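Local atomic coordinates of exodeoxyribonuclease III (Neisseria meningitidis, PDB entry 2JC4), a protein that probably acts as a metal-dependent 3'-5' exonuclease on double-stranded DNA, a DNA-repair phosphodiesterase of the AP endonuclease family. Residues V99-A111 with Y119-V131. Numbering follows the deposited sequence.
Sequences VRVINVYCVNGEA and YKEQWFAALTEFV. With ACT (acetate ion), chain F.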
loop_
_atom_site.group_PDB
_atom_site.type_symbol
_atom_site.label_atom_id
_atom_site.label_comp_id
_atom_site.label_asym_id
_atom_site.label_seq_id
_atom_site.Cartn_x
_atom_site.Cartn_y
_atom_site.Cartn_z
ATOM N N VAL A 99 6.201 8.396 -13.703
ATOM C CA VAL A 99 5.414 8.591 -12.482
ATOM C C VAL A 99 6.290 8.222 -11.279
ATOM O O VAL A 99 6.890 7.138 -11.272
ATOM C CB VAL A 99 4.181 7.669 -12.496
ATOM C CG1 VAL A 99 3.389 7.807 -11.194
ATOM C CG2 VAL A 99 3.326 7.988 -13.706
ATOM N N ARG A 100 6.350 9.094 -10.283
ATOM C CA ARG A 100 7.077 8.774 -9.058
ATOM C C ARG A 100 6.152 7.895 -8.215
ATOM O O ARG A 100 5.061 8.341 -7.820
ATOM C CB ARG A 100 7.426 10.063 -8.291
ATOM C CG ARG A 100 8.379 9.857 -7.136
ATOM C CD ARG A 100 9.727 9.266 -7.622
ATOM N NE ARG A 100 10.704 9.245 -6.543
ATOM C CZ ARG A 100 11.891 8.642 -6.597
ATOM N NH1 ARG A 100 12.275 8.002 -7.695
ATOM N NH2 ARG A 100 12.689 8.684 -5.534
ATOM N N VAL A 101 6.611 6.676 -7.918
ATOM C CA VAL A 101 5.817 5.712 -7.178
ATOM C C VAL A 101 6.478 5.556 -5.807
ATOM O O VAL A 101 7.616 5.181 -5.711
ATOM C CB VAL A 101 5.787 4.368 -7.907
ATOM C CG1 VAL A 101 5.108 3.247 -7.047
ATOM C CG2 VAL A 101 5.092 4.529 -9.250
ATOM N N ILE A 102 5.764 5.876 -4.744
ATOM C CA ILE A 102 6.293 5.614 -3.396
ATOM C C ILE A 102 5.449 4.517 -2.732
ATOM O O ILE A 102 4.295 4.761 -2.418
ATOM C CB ILE A 102 6.311 6.937 -2.541
ATOM C CG1 ILE A 102 7.040 8.068 -3.321
ATOM C CG2 ILE A 102 6.841 6.662 -1.112
ATOM C CD1 ILE A 102 6.928 9.462 -2.665
ATOM N N ASN A 103 6.033 3.325 -2.512
ATOM C CA ASN A 103 5.325 2.189 -1.932
ATOM C C ASN A 103 5.647 2.107 -0.434
ATOM O O ASN A 103 6.816 2.098 -0.048
ATOM C CB ASN A 103 5.798 0.918 -2.646
ATOM C CG ASN A 103 5.220 -0.365 -2.063
ATOM O OD1 ASN A 103 4.175 -0.359 -1.404
ATOM N ND2 ASN A 103 5.894 -1.493 -2.344
ATOM N N VAL A 104 4.612 2.011 0.395
ATOM C CA VAL A 104 4.768 1.963 1.834
ATOM C C VAL A 104 4.089 0.731 2.443
ATOM O O VAL A 104 2.978 0.356 2.067
ATOM C CB VAL A 104 4.195 3.273 2.496
ATOM C CG1 VAL A 104 5.125 4.447 2.247
ATOM C CG2 VAL A 104 2.694 3.606 2.030
ATOM N N TYR A 105 4.776 0.113 3.383
ATOM C CA TYR A 105 4.145 -0.811 4.295
ATOM C C TYR A 105 4.224 -0.113 5.665
ATOM O O TYR A 105 5.269 -0.169 6.338
ATOM C CB TYR A 105 4.858 -2.195 4.310
ATOM C CG TYR A 105 4.313 -3.012 5.447
ATOM C CD1 TYR A 105 2.930 -3.137 5.609
ATOM C CD2 TYR A 105 5.163 -3.590 6.420
ATOM C CE1 TYR A 105 2.386 -3.858 6.699
ATOM C CE2 TYR A 105 4.616 -4.328 7.505
ATOM C CZ TYR A 105 3.232 -4.423 7.634
ATOM O OH TYR A 105 2.649 -5.081 8.706
ATOM N N CYS A 106 3.159 0.611 6.043
ATOM C CA CYS A 106 3.220 1.510 7.191
ATOM C C CYS A 106 3.131 0.715 8.477
ATOM O O CYS A 106 2.542 -0.389 8.515
ATOM C CB CYS A 106 2.082 2.536 7.180
ATOM S SG CYS A 106 2.138 3.633 5.730
ATOM N N VAL A 107 3.670 1.304 9.531
ATOM C CA VAL A 107 3.648 0.670 10.855
ATOM C C VAL A 107 2.221 0.325 11.305
ATOM O O VAL A 107 1.345 1.192 11.360
ATOM C CB VAL A 107 4.349 1.551 11.924
ATOM C CG1 VAL A 107 4.443 0.811 13.254
ATOM C CG2 VAL A 107 5.742 1.961 11.432
ATOM N N ASN A 108 2.010 -0.937 11.668
ATOM C CA ASN A 108 0.737 -1.363 12.209
ATOM C C ASN A 108 0.380 -0.583 13.476
ATOM O O ASN A 108 -0.682 0.054 13.537
ATOM C CB ASN A 108 0.727 -2.885 12.445
ATOM C CG ASN A 108 -0.626 -3.384 12.996
ATOM O OD1 ASN A 108 -1.022 -3.032 14.113
ATOM N ND2 ASN A 108 -1.342 -4.157 12.190
ATOM N N GLY A 109 1.262 -0.632 14.484
ATOM C CA GLY A 109 1.064 0.145 15.707
ATOM C C GLY A 109 0.627 -0.713 16.876
ATOM O O GLY A 109 0.857 -0.333 18.011
ATOM N N GLU A 110 -0.024 -1.839 16.574
ATOM C CA GLU A 110 -0.422 -2.882 17.540
ATOM C C GLU A 110 -1.616 -2.510 18.399
ATOM O O GLU A 110 -2.649 -3.173 18.345
ATOM C CB GLU A 110 0.751 -3.294 18.446
ATOM C CG GLU A 110 0.485 -4.564 19.271
ATOM C CD GLU A 110 1.773 -5.086 19.890
ATOM O OE1 GLU A 110 2.379 -4.360 20.720
ATOM O OE2 GLU A 110 2.197 -6.183 19.508
ATOM N N ALA A 111 -1.456 -1.465 19.208
ATOM C CA ALA A 111 -2.492 -1.005 20.165
ATOM C C ALA A 111 -2.082 0.415 20.543
ATOM O O ALA A 111 -0.893 0.760 20.476
ATOM C CB ALA A 111 -2.532 -1.904 21.433
ATOM N N TYR A 119 6.356 4.357 17.849
ATOM C CA TYR A 119 7.083 4.084 16.597
ATOM C C TYR A 119 6.221 4.527 15.428
ATOM O O TYR A 119 6.686 5.278 14.585
ATOM C CB TYR A 119 7.505 2.620 16.495
ATOM C CG TYR A 119 8.082 2.139 15.165
ATOM C CD1 TYR A 119 9.055 2.884 14.463
ATOM C CD2 TYR A 119 7.679 0.908 14.632
ATOM C CE1 TYR A 119 9.579 2.405 13.223
ATOM C CE2 TYR A 119 8.188 0.430 13.434
ATOM C CZ TYR A 119 9.130 1.199 12.726
ATOM O OH TYR A 119 9.629 0.695 11.554
ATOM N N LYS A 120 4.957 4.102 15.393
ATOM C CA LYS A 120 4.056 4.493 14.309
ATOM C C LYS A 120 4.024 6.013 14.122
ATOM O O LYS A 120 4.091 6.502 12.990
ATOM C CB LYS A 120 2.621 3.971 14.531
ATOM C CG LYS A 120 1.716 4.092 13.303
ATOM C CD LYS A 120 0.330 3.441 13.555
ATOM C CE LYS A 120 -0.507 3.336 12.252
ATOM N NZ LYS A 120 -1.704 2.446 12.399
ATOM N N GLU A 121 3.885 6.757 15.230
ATOM C CA GLU A 121 3.827 8.225 15.174
ATOM C C GLU A 121 5.094 8.795 14.559
ATOM O O GLU A 121 5.029 9.642 13.686
ATOM C CB GLU A 121 3.603 8.809 16.578
ATOM C CG GLU A 121 3.530 10.345 16.653
ATOM C CD GLU A 121 3.372 10.842 18.086
ATOM O OE1 GLU A 121 3.561 10.074 19.046
ATOM O OE2 GLU A 121 3.034 12.020 18.242
ATOM N N GLN A 122 6.258 8.334 15.022
ATOM C CA GLN A 122 7.523 8.937 14.566
ATOM C C GLN A 122 7.757 8.574 13.095
ATOM O O GLN A 122 8.322 9.367 12.325
ATOM C CB GLN A 122 8.685 8.405 15.409
ATOM C CG GLN A 122 8.531 8.612 16.952
ATOM C CD GLN A 122 9.546 7.784 17.792
ATOM O OE1 GLN A 122 9.818 6.602 17.514
ATOM N NE2 GLN A 122 10.096 8.416 18.831
ATOM N N TRP A 123 7.371 7.355 12.737
ATOM C CA TRP A 123 7.556 6.815 11.394
ATOM C C TRP A 123 6.666 7.616 10.408
ATOM O O TRP A 123 7.112 8.044 9.339
ATOM C CB TRP A 123 7.248 5.300 11.390
ATOM C CG TRP A 123 7.557 4.636 10.091
ATOM C CD1 TRP A 123 8.731 4.007 9.733
ATOM C CD2 TRP A 123 6.703 4.565 8.964
ATOM N NE1 TRP A 123 8.633 3.529 8.441
ATOM C CE2 TRP A 123 7.407 3.887 7.944
ATOM C CE3 TRP A 123 5.421 5.040 8.696
ATOM C CZ2 TRP A 123 6.859 3.663 6.689
ATOM C CZ3 TRP A 123 4.877 4.799 7.440
ATOM C CH2 TRP A 123 5.593 4.110 6.468
ATOM N N PHE A 124 5.403 7.832 10.761
ATOM C CA PHE A 124 4.551 8.665 9.895
ATOM C C PHE A 124 5.052 10.110 9.711
ATOM O O PHE A 124 4.898 10.706 8.615
ATOM C CB PHE A 124 3.100 8.632 10.377
ATOM C CG PHE A 124 2.285 7.534 9.735
ATOM C CD1 PHE A 124 2.241 6.246 10.295
ATOM C CD2 PHE A 124 1.595 7.779 8.554
ATOM C CE1 PHE A 124 1.515 5.217 9.717
ATOM C CE2 PHE A 124 0.847 6.743 7.942
ATOM C CZ PHE A 124 0.790 5.473 8.525
ATOM N N ALA A 125 5.625 10.677 10.778
ATOM C CA ALA A 125 6.193 12.025 10.720
ATOM C C ALA A 125 7.324 12.008 9.708
ATOM O O ALA A 125 7.475 12.944 8.900
ATOM C CB ALA A 125 6.739 12.430 12.085
ATOM N N ALA A 126 8.142 10.958 9.768
ATOM C CA ALA A 126 9.274 10.837 8.835
ATOM C C ALA A 126 8.770 10.624 7.396
ATOM O O ALA A 126 9.331 11.157 6.438
ATOM C CB ALA A 126 10.228 9.723 9.256
ATOM N N LEU A 127 7.710 9.846 7.241
ATOM C CA LEU A 127 7.164 9.641 5.909
ATOM C C LEU A 127 6.656 10.958 5.313
ATOM O O LEU A 127 6.887 11.243 4.146
ATOM C CB LEU A 127 6.020 8.617 5.967
ATOM C CG LEU A 127 5.307 8.356 4.644
ATOM C CD1 LEU A 127 6.297 7.708 3.614
ATOM C CD2 LEU A 127 4.091 7.486 4.852
ATOM N N THR A 128 5.931 11.726 6.114
ATOM C CA THR A 128 5.363 13.003 5.664
ATOM C C THR A 128 6.464 13.915 5.093
ATOM O O THR A 128 6.301 14.541 4.034
ATOM C CB THR A 128 4.606 13.691 6.837
ATOM O OG1 THR A 128 3.664 12.751 7.366
ATOM C CG2 THR A 128 3.815 14.866 6.332
ATOM N N GLU A 129 7.586 13.955 5.790
ATOM C CA GLU A 129 8.728 14.789 5.380
ATOM C C GLU A 129 9.293 14.325 4.027
ATOM O O GLU A 129 9.577 15.118 3.126
ATOM C CB GLU A 129 9.801 14.744 6.484
ATOM C CG GLU A 129 10.444 16.071 6.727
ATOM C CD GLU A 129 11.643 15.953 7.651
ATOM O OE1 GLU A 129 12.782 15.876 7.133
ATOM O OE2 GLU A 129 11.428 15.894 8.877
ATOM N N PHE A 130 9.450 13.032 3.869
ATOM C CA PHE A 130 9.997 12.503 2.629
ATOM C C PHE A 130 9.050 12.777 1.472
ATOM O O PHE A 130 9.476 13.246 0.402
ATOM C CB PHE A 130 10.187 10.997 2.771
ATOM C CG PHE A 130 10.586 10.305 1.502
ATOM C CD1 PHE A 130 11.803 10.604 0.878
ATOM C CD2 PHE A 130 9.783 9.303 0.970
ATOM C CE1 PHE A 130 12.203 9.944 -0.281
ATOM C CE2 PHE A 130 10.172 8.632 -0.219
ATOM C CZ PHE A 130 11.397 8.935 -0.818
ATOM N N VAL A 131 7.774 12.451 1.680
ATOM C CA VAL A 131 6.743 12.640 0.628
ATOM C C VAL A 131 6.654 14.131 0.246
ATOM O O VAL A 131 6.648 14.482 -0.949
ATOM C CB VAL A 131 5.357 12.018 0.991
ATOM C CG1 VAL A 131 4.347 12.297 -0.149
ATOM C CG2 VAL A 131 5.463 10.499 1.189
HETATM C C ACT F . -4.156 -5.745 10.830
HETATM O O ACT F . -4.199 -5.344 12.012
HETATM O OXT ACT F . -3.541 -6.819 10.600
HETATM C CH3 ACT F . -4.822 -4.918 9.792
#
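V107 packs against two aromatic rings of the facing helix, and K120 lies beside it, an example of a lysine whose stem packs and whose tip bonds. V107 CG1 rests against the Y119 ring, while V107 CG2, anti to the carbonyl carbon, lies 3.8 Å both from the centroid of the Y119 ring and from that of the five-membered ring of W123, over one face of each, a CH-pi contact with both. K120 can be followed outward. Its CB packs on V107 CG1 at 3.9 Å, CG lies against V107 CB and O, CD faces both V107 O and N108 O, and CE comes within 3.0 Å of V107 O. The chain is extended beyond CG, which carries K120 NZ to a 2.8 Å hydrogen bond with N108 O; the ammonium stands above that carbonyl plane, 41° out of it. NZ also forms a salt bridge with E172 and a hydrogen bond to the carbonyl of N148, which should offset much of its buried charge. Strand 99-105 and helix 115-135 open a beta-alpha-beta unit in the DNase I-like fold, and the axes of strand 99-105 and helix 119-131 run almost exactly antiparallel (176°). The strand ends at Y105, a predicted active-site residue whose CB points away from the helix and whose side chain comes to about 3 Å, at nearest atoms, from that of E34, a magnesium ligand. Next along, C106 SG approaches W123 CZ3 obliquely, to 3.4 Å, while C106 CB touches F124 CZ. Farther back, V104 CG1 packs on L127 CD1 at 3.7 Å, and I102 CG2 reaches the edge of the F130 ring.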